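Long-range contact in chitin binding protein (Tectaria macrodonta, PDB 6IF7), which is an insecticidal, chitin-binding fern protein that carries copper and is possibly a lytic polysaccharide monooxygenase of the AA10 family: residues A[8-13]-A[177-182]. Residues are numbered along the deposited sequence; the frame is centred on the assembly and turned at random.
Sequences ISRVYR and CSDVYF
The N-terminal end of helix 10-16 meets the last strand, 173-182, of the E-set beta core through a side-on arginine-carboxylate salt bridge, Arg-10 to Asp-179, next to a backbone bond. Arg-10 NE lies 2.8 Å from Asp-179 OD2 and Arg-10 NH2 lies 2.9 Å from Asp-179 OD1, one nitrogen to each oxygen and both bonds close to straight. The guanidinium and carboxylate planes are only 17° apart; OD1 offers its syn lone pair, while OD2 is approached from the syn side slightly out of plane. Arg-10 reaches the strand with CG anti to the carbonyl carbon (chi1 -71°) and an extended chain, whose CG also passes 3.2 Å from Asp-179 OD2. Arg-10 NH1 hydrogen-bonds to Leu-74 O, and Trp-81 adds a cation-pi contact, so the guanidinium is held at several points. At the backbone, Arg-10 N donates to Cys-177 O at 2.9 Å, and the same oxygen receives a CA-H contact from Ser-9. Cys-177 is itself tied to Cys-64 by a disulfide. Ser-9 is the N-cap: its OG accepts from Tyr-12 N at 3.1 Å and also shares a hydrogen bond with Ser-3 OG. Ser-178 lays CB and OG against the Ile-8 carbonyl, its hydroxyl hydrogen-bonded to Pro-7 O. One water accepts from Asp-179 N and lies within donating distance of Ile-8 O. An alanine in place of Arg-10 would probably leave the Asp-179 carboxylate without its charged mate and open a gap beside Trp-81. Charge pairing and one direct main-chain bond, probably with help from water, fasten the helix start to the strand, and the two-nitrogen grip fixes how the carboxylate is turned.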
loop_
_atom_site.group_PDB
_atom_site.type_symbol
_atom_site.label_atom_id
_atom_site.label_comp_id
_atom_site.label_asym_id
_atom_site.label_seq_id
_atom_site.Cartn_x
_atom_site.Cartn_y
_atom_site.Cartn_z
ATOM N N ILE A 8 4.208 3.998 -5.656
ATOM C CA ILE A 8 4.843 4.120 -4.357
ATOM C C ILE A 8 3.813 4.203 -3.217
ATOM O O ILE A 8 2.809 4.902 -3.330
ATOM C CB ILE A 8 5.844 5.321 -4.350
ATOM C CG1 ILE A 8 6.767 5.206 -3.129
ATOM C CG2 ILE A 8 5.119 6.670 -4.454
ATOM C CD1 ILE A 8 7.807 6.292 -2.975
ATOM N N SER A 9 4.065 3.479 -2.128
ATOM C CA SER A 9 3.187 3.509 -0.959
ATOM C C SER A 9 3.241 4.854 -0.245
ATOM O O SER A 9 4.211 5.610 -0.388
ATOM C CB SER A 9 3.609 2.436 0.021
ATOM O OG SER A 9 4.883 2.746 0.553
ATOM N N ARG A 10 2.194 5.162 0.517
ATOM C CA ARG A 10 2.174 6.383 1.357
ATOM C C ARG A 10 3.372 6.438 2.301
ATOM O O ARG A 10 4.039 7.475 2.415
ATOM C CB ARG A 10 0.915 6.429 2.220
ATOM C CG ARG A 10 -0.340 6.695 1.443
ATOM C CD ARG A 10 -1.562 6.684 2.327
ATOM N NE ARG A 10 -2.737 6.958 1.495
ATOM C CZ ARG A 10 -4.001 6.894 1.915
ATOM N NH1 ARG A 10 -4.301 6.580 3.182
ATOM N NH2 ARG A 10 -4.977 7.154 1.058
ATOM N N VAL A 11 3.638 5.305 2.955
ATOM C CA VAL A 11 4.684 5.224 3.959
ATOM C C VAL A 11 6.067 5.443 3.376
ATOM O O VAL A 11 6.825 6.236 3.933
ATOM C CB VAL A 11 4.572 3.950 4.844
ATOM C CG1 VAL A 11 5.028 2.670 4.127
ATOM C CG2 VAL A 11 5.286 4.165 6.187
ATOM N N TYR A 12 6.372 4.816 2.242
ATOM C CA TYR A 12 7.691 4.963 1.622
ATOM C C TYR A 12 7.869 6.331 1.001
ATOM O O TYR A 12 8.949 6.908 1.119
ATOM C CB TYR A 12 7.948 3.856 0.612
ATOM C CG TYR A 12 9.335 3.864 -0.029
ATOM C CD1 TYR A 12 10.492 4.133 0.723
ATOM C CD2 TYR A 12 9.490 3.548 -1.386
ATOM C CE1 TYR A 12 11.760 4.083 0.146
ATOM C CE2 TYR A 12 10.759 3.517 -1.997
ATOM C CZ TYR A 12 11.895 3.804 -1.231
ATOM O OH TYR A 12 13.134 3.794 -1.832
ATOM N N ARG A 13 6.827 6.876 0.372
ATOM C CA ARG A 13 6.860 8.261 -0.137
ATOM C C ARG A 13 7.110 9.311 0.966
ATOM O O ARG A 13 7.932 10.219 0.791
ATOM C CB ARG A 13 5.557 8.605 -0.863
ATOM C CG ARG A 13 5.492 10.040 -1.399
ATOM C CD ARG A 13 4.188 10.352 -2.160
ATOM N NE ARG A 13 4.294 10.048 -3.585
ATOM C CZ ARG A 13 4.968 10.765 -4.481
ATOM N NH1 ARG A 13 5.605 11.875 -4.134
ATOM N NH2 ARG A 13 4.998 10.376 -5.751
ATOM N N CYS A 177 -0.587 0.724 1.242
ATOM C CA CYS A 177 -1.554 1.583 0.507
ATOM C C CYS A 177 -0.797 2.480 -0.456
ATOM O O CYS A 177 0.126 3.165 -0.015
ATOM C CB CYS A 177 -2.327 2.508 1.445
ATOM S SG CYS A 177 -3.599 1.665 2.384
ATOM N N SER A 178 -1.227 2.507 -1.721
ATOM C CA SER A 178 -0.665 3.414 -2.734
ATOM C C SER A 178 -1.796 4.222 -3.397
ATOM O O SER A 178 -2.766 3.674 -3.911
ATOM C CB SER A 178 0.157 2.658 -3.788
ATOM O OG SER A 178 1.241 1.927 -3.195
ATOM N N ASP A 179 -1.658 5.542 -3.357
ATOM C CA ASP A 179 -2.592 6.444 -3.985
ATOM C C ASP A 179 -2.251 6.464 -5.469
ATOM O O ASP A 179 -1.102 6.561 -5.844
ATOM C CB ASP A 179 -2.461 7.826 -3.362
ATOM C CG ASP A 179 -2.824 7.814 -1.895
ATOM O OD1 ASP A 179 -4.016 7.673 -1.592
ATOM O OD2 ASP A 179 -1.935 7.909 -1.031
ATOM N N VAL A 180 -3.269 6.344 -6.297
ATOM C CA VAL A 180 -3.089 6.332 -7.736
ATOM C C VAL A 180 -4.176 7.163 -8.362
ATOM O O VAL A 180 -5.141 7.494 -7.720
ATOM C CB VAL A 180 -3.099 4.898 -8.330
ATOM C CG1 VAL A 180 -1.963 4.085 -7.733
ATOM C CG2 VAL A 180 -4.444 4.192 -8.126
ATOM N N TYR A 181 -3.994 7.484 -9.629
ATOM C CA TYR A 181 -4.962 8.250 -10.370
ATOM C C TYR A 181 -5.093 7.553 -11.725
ATOM O O TYR A 181 -4.137 7.516 -12.477
ATOM C CB TYR A 181 -4.464 9.700 -10.532
ATOM C CG TYR A 181 -5.506 10.599 -11.116
ATOM C CD1 TYR A 181 -5.701 10.670 -12.498
ATOM C CD2 TYR A 181 -6.310 11.372 -10.290
ATOM C CE1 TYR A 181 -6.681 11.491 -13.038
ATOM C CE2 TYR A 181 -7.291 12.188 -10.814
ATOM C CZ TYR A 181 -7.465 12.251 -12.173
ATOM O OH TYR A 181 -8.444 13.077 -12.633
ATOM N N PHE A 182 -6.265 6.998 -12.020
ATOM C CA PHE A 182 -6.461 6.241 -13.252
ATOM C C PHE A 182 -6.681 7.159 -14.434
ATOM O O PHE A 182 -7.545 8.016 -14.395
ATOM C CB PHE A 182 -7.592 5.235 -13.112
ATOM C CG PHE A 182 -7.158 3.981 -12.482
ATOM C CD1 PHE A 182 -6.319 3.125 -13.168
ATOM C CD2 PHE A 182 -7.525 3.681 -11.203
ATOM C CE1 PHE A 182 -5.852 1.973 -12.584
ATOM C CE2 PHE A 182 -7.078 2.523 -10.615
ATOM C CZ PHE A 182 -6.234 1.666 -11.304
HETATM O O HOH W 1 1.563 6.078 -5.452
HETATM O O HOH W 2 0.853 6.370 -2.232
HETATM O O HOH W 3 1.588 2.819 2.884
#